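Local coordinates for adenylosuccinate lyase (Francisella tularensis subsp. tularensis SCHU S4, PDB 4EEI), which probably catalyses two fumarate-releasing steps of purine biosynthesis, splitting adenylosuccinate into AMP and fumarate and cleaving the related succinylated imidazole carboxamide ribotide, at residues E56-I61 with C73-E78; F249-G254 with L334-D339; S109-I114 with D170-G175. All coordinates share one frame; numbering follows the deposited sequence.

Overall arrangement
From the N terminus, contact 1 comes first: helix 55-65 turns back through a short connection onto helix 68-77, so 56-61 and 73-78 close a small helical hairpin beside the AMP-binding residues Lys-66, His-67 and Asp-68. Contact 3 follows, where helix 94-131 meets the end of helix 151-173 after the chain has passed through the hairpin of strands 135-140 and 143-149. Contact 2 closes last, joining 249-254 to 334-339 after the chain has run through helices 272-293 and 304-333. The three loops neither nest nor cross; they follow in series. Contacts 1 and 2 lie on opposite sides of the chain's centre, their centres about 57 Å apart, while contact 3 belongs to the helical body.

Contact 1: E56-I61 with C73-E78; sequences ERVDEI and CTSIAE
Arg-57 reaches across to Glu-78 and grips its carboxylate side-on, NE and NH2 each taking one oxygen. Arg-57 CG is anti to the backbone N (chi1 176°), and the chain bends at chi2. Arg-57 NE donates to Glu-78 OE2 at 2.7 Å. Arg-57 NH2 donates to Glu-78 OE1 at 3.0 Å, and both oxygens use their syn lone pairs. Guanidinium and carboxylate lie only 14° from coplanar, so both bonds form at once and fix the rotation of both groups. Arg-57 NH1 turns back to Glu-60 OE1 at 2.7 Å, completing a salt-bridge network. Ile-61 CG1 lies against one guanidinium face, over its centre, while Ile-61 CD1 reaches Thr-74 CG2 at 4.0 Å. Val-58 CG2 rests on Ser-75 OG at 3.6 Å; serine suits the spot by being small, and its hydroxyl is bonded to Phe-72 O. Val-58 and Ile-61 fill the buried side, whereas the charged pair spans the partly exposed one. Val-58 also lies about 6 Å, side chain to side chain, from AMP-binding Asp-68. Helices 55-65 and 68-77 form a steeply inclined hairpin, segment axes 122° apart, with Ala-71 touching Val-58 and Ile-61, and Tyr-20 of helix 16-33 against Val-58.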
loop_
_atom_site.group_PDB
_atom_site.type_symbol
_atom_site.label_atom_id
_atom_site.label_comp_id
_atom_site.label_asym_id
_atom_site.label_seq_id
_atom_site.Cartn_x
_atom_site.Cartn_y
_atom_site.Cartn_z
ATOM N N GLU B 56 0.654 -22.546 -28.979
ATOM C CA GLU B 56 1.152 -21.928 -30.197
ATOM C C GLU B 56 0.024 -21.564 -31.163
ATOM O O GLU B 56 -0.026 -20.457 -31.699
ATOM C CB GLU B 56 2.147 -22.885 -30.877
ATOM C CG GLU B 56 1.605 -24.311 -31.174
ATOM C CD GLU B 56 1.738 -25.277 -30.001
ATOM O OE1 GLU B 56 2.224 -24.861 -28.935
ATOM O OE2 GLU B 56 1.372 -26.461 -30.153
ATOM N N ARG B 57 -0.880 -22.515 -31.372
ATOM C CA ARG B 57 -2.006 -22.369 -32.279
ATOM C C ARG B 57 -3.010 -21.348 -31.731
ATOM O O ARG B 57 -3.586 -20.559 -32.485
ATOM C CB ARG B 57 -2.670 -23.730 -32.492
ATOM C CG ARG B 57 -3.917 -23.690 -33.332
ATOM C CD ARG B 57 -3.629 -23.168 -34.720
ATOM N NE ARG B 57 -4.836 -23.161 -35.534
ATOM C CZ ARG B 57 -5.033 -22.362 -36.576
ATOM N NH1 ARG B 57 -4.096 -21.498 -36.939
ATOM N NH2 ARG B 57 -6.175 -22.425 -37.250
ATOM N N VAL B 58 -3.203 -21.360 -30.414
ATOM C CA VAL B 58 -4.075 -20.394 -29.760
ATOM C C VAL B 58 -3.578 -18.975 -30.038
ATOM O O VAL B 58 -4.369 -18.076 -30.348
ATOM C CB VAL B 58 -4.161 -20.639 -28.234
ATOM C CG1 VAL B 58 -5.003 -19.556 -27.560
ATOM C CG2 VAL B 58 -4.746 -22.020 -27.943
ATOM N N ASP B 59 -2.265 -18.787 -29.944
ATOM C CA ASP B 59 -1.654 -17.489 -30.205
ATOM C C ASP B 59 -1.901 -16.965 -31.619
ATOM O O ASP B 59 -2.275 -15.804 -31.790
ATOM C CB ASP B 59 -0.154 -17.526 -29.911
ATOM C CG ASP B 59 0.139 -17.662 -28.433
ATOM O OD1 ASP B 59 -0.797 -17.468 -27.629
ATOM O OD2 ASP B 59 1.300 -17.957 -28.078
ATOM N N GLU B 60 -1.704 -17.806 -32.631
ATOM C CA GLU B 60 -1.932 -17.345 -34.000
ATOM C C GLU B 60 -3.402 -17.019 -34.262
ATOM O O GLU B 60 -3.710 -16.051 -34.954
ATOM C CB GLU B 60 -1.362 -18.307 -35.054
ATOM C CG GLU B 60 -1.475 -19.793 -34.747
ATOM C CD GLU B 60 -0.801 -20.661 -35.816
ATOM O OE1 GLU B 60 -1.494 -21.509 -36.422
ATOM O OE2 GLU B 60 0.420 -20.500 -36.047
ATOM N N ILE B 61 -4.302 -17.814 -33.689
ATOM C CA ILE B 61 -5.733 -17.556 -33.805
ATOM C C ILE B 61 -6.107 -16.265 -33.072
ATOM O O ILE B 61 -6.942 -15.484 -33.547
ATOM C CB ILE B 61 -6.569 -18.745 -33.265
ATOM C CG1 ILE B 61 -6.292 -20.004 -34.085
ATOM C CG2 ILE B 61 -8.050 -18.427 -33.313
ATOM C CD1 ILE B 61 -6.922 -21.266 -33.529
ATOM N N CYS B 73 -11.167 -21.906 -27.771
ATOM C CA CYS B 73 -12.265 -22.765 -28.224
ATOM C C CYS B 73 -12.069 -23.214 -29.667
ATOM O O CYS B 73 -12.265 -24.389 -30.006
ATOM C CB CYS B 73 -13.605 -22.049 -28.076
ATOM S SG CYS B 73 -14.088 -21.773 -26.362
ATOM N N THR B 74 -11.683 -22.271 -30.519
ATOM C CA THR B 74 -11.418 -22.583 -31.919
ATOM C C THR B 74 -10.281 -23.594 -32.035
ATOM O O THR B 74 -10.319 -24.479 -32.892
ATOM C CB THR B 74 -11.108 -21.311 -32.735
ATOM O OG1 THR B 74 -12.237 -20.428 -32.687
ATOM C CG2 THR B 74 -10.810 -21.645 -34.185
ATOM N N SER B 75 -9.276 -23.490 -31.166
ATOM C CA SER B 75 -8.155 -24.435 -31.236
ATOM C C SER B 75 -8.607 -25.859 -30.902
ATOM O O SER B 75 -8.071 -26.827 -31.437
ATOM C CB SER B 75 -6.994 -24.009 -30.326
ATOM O OG SER B 75 -7.248 -24.327 -28.970
ATOM N N ILE B 76 -9.601 -25.980 -30.024
ATOM C CA ILE B 76 -10.166 -27.287 -29.679
ATOM C C ILE B 76 -11.120 -27.797 -30.767
ATOM O O ILE B 76 -10.961 -28.907 -31.288
ATOM C CB ILE B 76 -10.935 -27.233 -28.338
ATOM C CG1 ILE B 76 -10.011 -26.822 -27.182
ATOM C CG2 ILE B 76 -11.614 -28.566 -28.064
ATOM C CD1 ILE B 76 -8.736 -27.650 -27.069
ATOM N N ALA B 77 -12.115 -26.979 -31.096
ATOM C CA ALA B 77 -13.134 -27.336 -32.080
ATOM C C ALA B 77 -12.568 -27.785 -33.428
ATOM O O ALA B 77 -13.125 -28.679 -34.082
ATOM C CB ALA B 77 -14.105 -26.175 -32.277
ATOM N N GLU B 78 -11.465 -27.175 -33.851
ATOM C CA GLU B 78 -10.914 -27.489 -35.169
ATOM C C GLU B 78 -10.262 -28.876 -35.212
ATOM O O GLU B 78 -9.853 -29.346 -36.277
ATOM C CB GLU B 78 -9.943 -26.395 -35.643
ATOM C CG GLU B 78 -8.598 -26.375 -34.936
ATOM C CD GLU B 78 -7.697 -25.247 -35.425
ATOM O OE1 GLU B 78 -8.165 -24.399 -36.218
ATOM O OE2 GLU B 78 -6.522 -25.209 -35.014
#

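Contact 2: F249-G254 with L334-D339; sequences FEVYEG and LVVQRD
Tyr-252 and Val-335 pack tightly, side by side and pointing the same way, on a face partly open to solvent. Val-335 CB lies over the centre of the Tyr-252 ring, 3.7 Å from the centroid, in a CH-pi contact, and the two methyls straddle the far end of the ring: CG1 meets CE1 and CG2 meets CE2. Tyr-252 CG sits between its own backbone N and carbonyl carbon (chi1 64°). The backbones pair closely, Tyr-252 N bonding to Val-335 O at 3.0 Å and Val-335 N to Tyr-252 O at 2.8 Å. These bonds make a minimal two-stranded antiparallel sheet, with Val-251 and Val-336 its non-hydrogen-bonded pair. On the face of those two valines, where Val-251 is buried, Leu-334 CD1 touches Val-251 CG2, and Phe-150 touches both valines. Packing is looser there: Val-251 CG1 comes only within 4.4 Å of Val-336 CG2. Past the strands, Gln-337 N bonds to Glu-250 O at 2.8 Å, carrying the pairing to the N-cap of helix 338-346. Gln-337 NE2 lies over a face of Phe-249, offset toward the rim, and donates a bent bond (132°) to Phe-249 O at 2.8 Å. Gln-337 OE1 approaches the edge of Tyr-252 at CE1, 3.6 Å away.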
loop_
_atom_site.group_PDB
_atom_site.type_symbol
_atom_site.label_atom_id
_atom_site.label_comp_id
_atom_site.label_asym_id
_atom_site.label_seq_id
_atom_site.Cartn_x
_atom_site.Cartn_y
_atom_site.Cartn_z
ATOM N N PHE B 249 26.754 -11.688 16.727
ATOM C CA PHE B 249 27.378 -12.933 16.281
ATOM C C PHE B 249 26.907 -14.186 17.025
ATOM O O PHE B 249 27.724 -15.038 17.371
ATOM C CB PHE B 249 28.904 -12.835 16.316
ATOM C CG PHE B 249 29.583 -13.685 15.280
ATOM C CD1 PHE B 249 29.050 -13.800 14.007
ATOM C CD2 PHE B 249 30.743 -14.374 15.580
ATOM C CE1 PHE B 249 29.666 -14.584 13.051
ATOM C CE2 PHE B 249 31.365 -15.160 14.629
ATOM C CZ PHE B 249 30.825 -15.264 13.362
ATOM N N GLU B 250 25.608 -14.304 17.275
ATOM C CA GLU B 250 25.094 -15.463 18.000
ATOM C C GLU B 250 24.716 -16.610 17.056
ATOM O O GLU B 250 24.634 -17.765 17.479
ATOM C CB GLU B 250 23.919 -15.040 18.898
ATOM C CG GLU B 250 24.373 -14.175 20.089
ATOM C CD GLU B 250 23.242 -13.711 21.005
ATOM O OE1 GLU B 250 22.062 -14.069 20.759
ATOM O OE2 GLU B 250 23.548 -12.977 21.980
ATOM N N VAL B 251 24.496 -16.294 15.779
ATOM C CA VAL B 251 24.257 -17.325 14.762
ATOM C C VAL B 251 24.971 -16.950 13.468
ATOM O O VAL B 251 25.372 -15.803 13.292
ATOM C CB VAL B 251 22.751 -17.463 14.406
ATOM C CG1 VAL B 251 21.902 -17.680 15.651
ATOM C CG2 VAL B 251 22.269 -16.217 13.661
ATOM N N TYR B 252 25.139 -17.915 12.568
ATOM C CA TYR B 252 25.487 -17.580 11.189
ATOM C C TYR B 252 24.800 -18.536 10.223
ATOM O O TYR B 252 24.523 -19.685 10.576
ATOM C CB TYR B 252 27.004 -17.516 10.953
ATOM C CG TYR B 252 27.799 -18.807 11.139
ATOM C CD1 TYR B 252 28.484 -19.065 12.326
ATOM C CD2 TYR B 252 27.908 -19.740 10.109
ATOM C CE1 TYR B 252 29.234 -20.227 12.490
ATOM C CE2 TYR B 252 28.647 -20.900 10.265
ATOM C CZ TYR B 252 29.308 -21.138 11.455
ATOM O OH TYR B 252 30.048 -22.293 11.597
ATOM N N GLU B 253 24.505 -18.056 9.016
ATOM C CA GLU B 253 23.914 -18.918 7.992
ATOM C C GLU B 253 24.940 -19.942 7.545
ATOM O O GLU B 253 26.092 -19.600 7.258
ATOM C CB GLU B 253 23.393 -18.091 6.803
ATOM C CG GLU B 253 22.139 -17.268 7.137
ATOM C CD GLU B 253 21.620 -16.440 5.960
ATOM O OE1 GLU B 253 22.209 -16.511 4.855
ATOM O OE2 GLU B 253 20.620 -15.713 6.146
ATOM N N GLY B 254 24.532 -21.208 7.502
ATOM C CA GLY B 254 25.455 -22.289 7.191
ATOM C C GLY B 254 25.766 -22.369 5.706
ATOM O O GLY B 254 25.131 -21.702 4.886
ATOM N N LEU B 334 21.144 -23.173 9.759
ATOM C CA LEU B 334 21.629 -22.111 10.645
ATOM C C LEU B 334 22.561 -22.682 11.721
ATOM O O LEU B 334 22.247 -23.705 12.335
ATOM C CB LEU B 334 20.429 -21.413 11.315
ATOM C CG LEU B 334 20.689 -20.109 12.072
ATOM C CD1 LEU B 334 21.158 -19.035 11.092
ATOM C CD2 LEU B 334 19.428 -19.626 12.809
ATOM N N VAL B 335 23.711 -22.044 11.937
ATOM C CA VAL B 335 24.621 -22.489 12.989
ATOM C C VAL B 335 24.400 -21.616 14.220
ATOM O O VAL B 335 24.533 -20.394 14.151
ATOM C CB VAL B 335 26.096 -22.433 12.539
ATOM C CG1 VAL B 335 27.028 -22.807 13.693
ATOM C CG2 VAL B 335 26.326 -23.378 11.353
ATOM N N VAL B 336 24.023 -22.244 15.331
ATOM C CA VAL B 336 23.763 -21.521 16.573
ATOM C C VAL B 336 25.021 -21.566 17.455
ATOM O O VAL B 336 25.555 -22.649 17.750
ATOM C CB VAL B 336 22.536 -22.098 17.309
ATOM C CG1 VAL B 336 22.311 -21.379 18.620
ATOM C CG2 VAL B 336 21.278 -21.991 16.431
ATOM N N GLN B 337 25.527 -20.399 17.850
ATOM C CA GLN B 337 26.812 -20.373 18.563
ATOM C C GLN B 337 26.604 -20.292 20.070
ATOM O O GLN B 337 26.614 -19.210 20.666
ATOM C CB GLN B 337 27.721 -19.251 18.048
ATOM C CG GLN B 337 27.950 -19.314 16.549
ATOM C CD GLN B 337 29.153 -18.525 16.109
ATOM O OE1 GLN B 337 30.185 -19.092 15.783
ATOM N NE2 GLN B 337 29.026 -17.204 16.094
ATOM N N ARG B 338 26.412 -21.458 20.669
ATOM C CA ARG B 338 25.962 -21.540 22.050
ATOM C C ARG B 338 26.849 -20.824 23.062
ATOM O O ARG B 338 26.350 -20.115 23.931
ATOM C CB ARG B 338 25.804 -22.993 22.474
ATOM C CG ARG B 338 25.367 -23.102 23.909
ATOM C CD ARG B 338 25.089 -24.524 24.312
ATOM N NE ARG B 338 24.398 -24.542 25.594
ATOM C CZ ARG B 338 23.717 -25.578 26.060
ATOM N NH1 ARG B 338 23.634 -26.692 25.347
ATOM N NH2 ARG B 338 23.113 -25.495 27.237
ATOM N N ASP B 339 28.157 -21.012 22.962
ATOM C CA ASP B 339 29.054 -20.393 23.936
ATOM C C ASP B 339 29.034 -18.863 23.869
ATOM O O ASP B 339 29.092 -18.200 24.899
ATOM C CB ASP B 339 30.469 -20.945 23.804
ATOM C CG ASP B 339 30.579 -22.379 24.300
ATOM O OD1 ASP B 339 29.770 -22.777 25.172
ATOM O OD2 ASP B 339 31.471 -23.105 23.816
#

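Contact 3: S109-I114 with D170-G175; sequences SMSYVI and DFQKDG. With EDO (1,2-ethanediol), chain C.
Two long helices of the lyase body, 94-131 and 151-173, meet where the second is ending, and a Met-aromatic contact joins Met-110 to Phe-171. The sulfur comes to the ring's edge, Met-110 SD lying 3.7 Å from Phe-171 CD1, and the two side chains cross at about a right angle. Methionine suits the spot because its flexible thioether can bend to fit: chi3 of 68° turns Met-110 CE to within 3.8 Å of Phe-171 CD1. Gly-175 CA lies 3.5 Å above the centre of one face of the Phe-171 ring; a CB here would clash with Phe-171 CD1. Gly-175 N also donates to O1 of a 1,2-ethanediol at 3.2 Å, a molecule probably from the crystallisation liquor. A turn along, Ile-114 CD1 presses on the amide end of Gln-172, 3.5 Å from Gln-172 OE1. A water donates to Gln-172 OE1 at 3.0 Å and is hydrogen-bonded to Ser-111 OG, which also bonds Arg-107 O, so the water bridges the two side chains. Leu-222 of helix 217-244 touches both Met-110 and Phe-171. Helices 94-131, 151-173 and 217-244 thus meet here, as expected of the long-helix bundle of the fumarase/aspartase-type lyase fold.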
loop_
_atom_site.group_PDB
_atom_site.type_symbol
_atom_site.label_atom_id
_atom_site.label_comp_id
_atom_site.label_asym_id
_atom_site.label_seq_id
_atom_site.Cartn_x
_atom_site.Cartn_y
_atom_site.Cartn_z
ATOM N N SER B 109 -1.805 -24.604 -6.729
ATOM C CA SER B 109 -0.734 -23.771 -6.204
ATOM C C SER B 109 -0.767 -23.781 -4.675
ATOM O O SER B 109 0.270 -23.876 -4.022
ATOM C CB SER B 109 -0.903 -22.342 -6.730
ATOM O OG SER B 109 -0.693 -22.299 -8.127
ATOM N N MET B 110 -1.967 -23.675 -4.111
ATOM C CA MET B 110 -2.133 -23.722 -2.658
ATOM C C MET B 110 -1.599 -25.000 -2.039
ATOM O O MET B 110 -1.074 -24.982 -0.919
ATOM C CB MET B 110 -3.605 -23.560 -2.271
ATOM C CG MET B 110 -4.105 -22.148 -2.359
ATOM S SD MET B 110 -5.751 -22.026 -1.626
ATOM C CE MET B 110 -5.387 -22.323 0.107
ATOM N N SER B 111 -1.747 -26.112 -2.753
ATOM C CA SER B 111 -1.278 -27.392 -2.249
ATOM C C SER B 111 0.215 -27.338 -1.963
ATOM O O SER B 111 0.686 -27.893 -0.969
ATOM C CB SER B 111 -1.587 -28.506 -3.252
ATOM O OG SER B 111 -2.988 -28.652 -3.387
ATOM N N TYR B 112 0.955 -26.663 -2.837
ATOM C CA TYR B 112 2.403 -26.540 -2.663
ATOM C C TYR B 112 2.750 -25.561 -1.536
ATOM O O TYR B 112 3.673 -25.808 -0.756
ATOM C CB TYR B 112 3.082 -26.095 -3.966
ATOM C CG TYR B 112 3.247 -27.189 -5.000
ATOM C CD1 TYR B 112 4.228 -28.172 -4.857
ATOM C CD2 TYR B 112 2.444 -27.231 -6.129
ATOM C CE1 TYR B 112 4.385 -29.179 -5.805
ATOM C CE2 TYR B 112 2.599 -28.233 -7.084
ATOM C CZ TYR B 112 3.568 -29.199 -6.915
ATOM O OH TYR B 112 3.712 -30.184 -7.870
ATOM N N VAL B 113 2.026 -24.452 -1.465
ATOM C CA VAL B 113 2.263 -23.459 -0.417
ATOM C C VAL B 113 2.025 -24.081 0.949
ATOM O O VAL B 113 2.823 -23.908 1.864
ATOM C CB VAL B 113 1.340 -22.260 -0.586
ATOM C CG1 VAL B 113 1.536 -21.258 0.567
ATOM C CG2 VAL B 113 1.602 -21.592 -1.933
ATOM N N ILE B 114 0.931 -24.825 1.071
ATOM C CA ILE B 114 0.568 -25.443 2.347
ATOM C C ILE B 114 1.603 -26.490 2.772
ATOM O O ILE B 114 2.012 -26.546 3.945
ATOM C CB ILE B 114 -0.855 -26.045 2.282
ATOM C CG1 ILE B 114 -1.886 -24.919 2.302
ATOM C CG2 ILE B 114 -1.109 -26.998 3.464
ATOM C CD1 ILE B 114 -3.319 -25.383 2.053
ATOM N N ASP B 170 -7.982 -23.494 6.443
ATOM C CA ASP B 170 -9.381 -23.071 6.488
ATOM C C ASP B 170 -9.846 -22.622 5.107
ATOM O O ASP B 170 -10.947 -22.954 4.670
ATOM C CB ASP B 170 -9.591 -21.927 7.485
ATOM C CG ASP B 170 -9.586 -22.397 8.933
ATOM O OD1 ASP B 170 -9.752 -23.614 9.168
ATOM O OD2 ASP B 170 -9.425 -21.539 9.835
ATOM N N PHE B 171 -9.011 -21.853 4.426
ATOM C CA PHE B 171 -9.372 -21.359 3.098
ATOM C C PHE B 171 -9.429 -22.528 2.135
ATOM O O PHE B 171 -10.276 -22.574 1.250
ATOM C CB PHE B 171 -8.354 -20.349 2.599
ATOM C CG PHE B 171 -8.779 -19.634 1.346
ATOM C CD1 PHE B 171 -8.433 -20.123 0.093
ATOM C CD2 PHE B 171 -9.525 -18.475 1.424
ATOM C CE1 PHE B 171 -8.834 -19.448 -1.073
ATOM C CE2 PHE B 171 -9.933 -17.796 0.268
ATOM C CZ PHE B 171 -9.590 -18.285 -0.978
ATOM N N GLN B 172 -8.523 -23.484 2.314
ATOM C CA GLN B 172 -8.517 -24.674 1.475
ATOM C C GLN B 172 -9.831 -25.447 1.595
ATOM O O GLN B 172 -10.325 -25.998 0.605
ATOM C CB GLN B 172 -7.327 -25.568 1.839
ATOM C CG GLN B 172 -7.093 -26.724 0.880
ATOM C CD GLN B 172 -5.935 -27.589 1.318
ATOM O OE1 GLN B 172 -5.063 -27.948 0.513
ATOM N NE2 GLN B 172 -5.915 -27.935 2.604
ATOM N N LYS B 173 -10.400 -25.493 2.798
ATOM C CA LYS B 173 -11.671 -26.188 3.001
ATOM C C LYS B 173 -12.828 -25.409 2.415
ATOM O O LYS B 173 -13.786 -25.997 1.911
ATOM C CB LYS B 173 -11.965 -26.384 4.484
ATOM C CG LYS B 173 -11.082 -27.379 5.192
ATOM C CD LYS B 173 -11.487 -27.460 6.655
ATOM C CE LYS B 173 -10.308 -27.815 7.541
ATOM N NZ LYS B 173 -10.676 -27.776 8.982
ATOM N N ASP B 174 -12.703 -24.081 2.444
ATOM C CA ASP B 174 -13.789 -23.163 2.090
ATOM C C ASP B 174 -13.235 -21.804 1.637
ATOM O O ASP B 174 -13.038 -20.899 2.462
ATOM C CB ASP B 174 -14.707 -22.986 3.305
ATOM C CG ASP B 174 -15.824 -21.973 3.074
ATOM O OD1 ASP B 174 -16.110 -21.618 1.909
ATOM O OD2 ASP B 174 -16.434 -21.541 4.078
ATOM N N GLY B 175 -12.984 -21.657 0.336
ATOM C CA GLY B 175 -12.456 -20.410 -0.174
ATOM C C GLY B 175 -12.662 -20.331 -1.666
ATOM O O GLY B 175 -13.078 -19.297 -2.178
HETATM C C1 EDO C . -13.515 -25.326 -1.563
HETATM O O1 EDO C . -14.252 -24.195 -1.079
HETATM C C2 EDO C . -14.130 -26.634 -1.069
HETATM O O2 EDO C . -13.602 -27.746 -1.807
HETATM O O HOH W 1 -5.361 -27.164 -2.355
#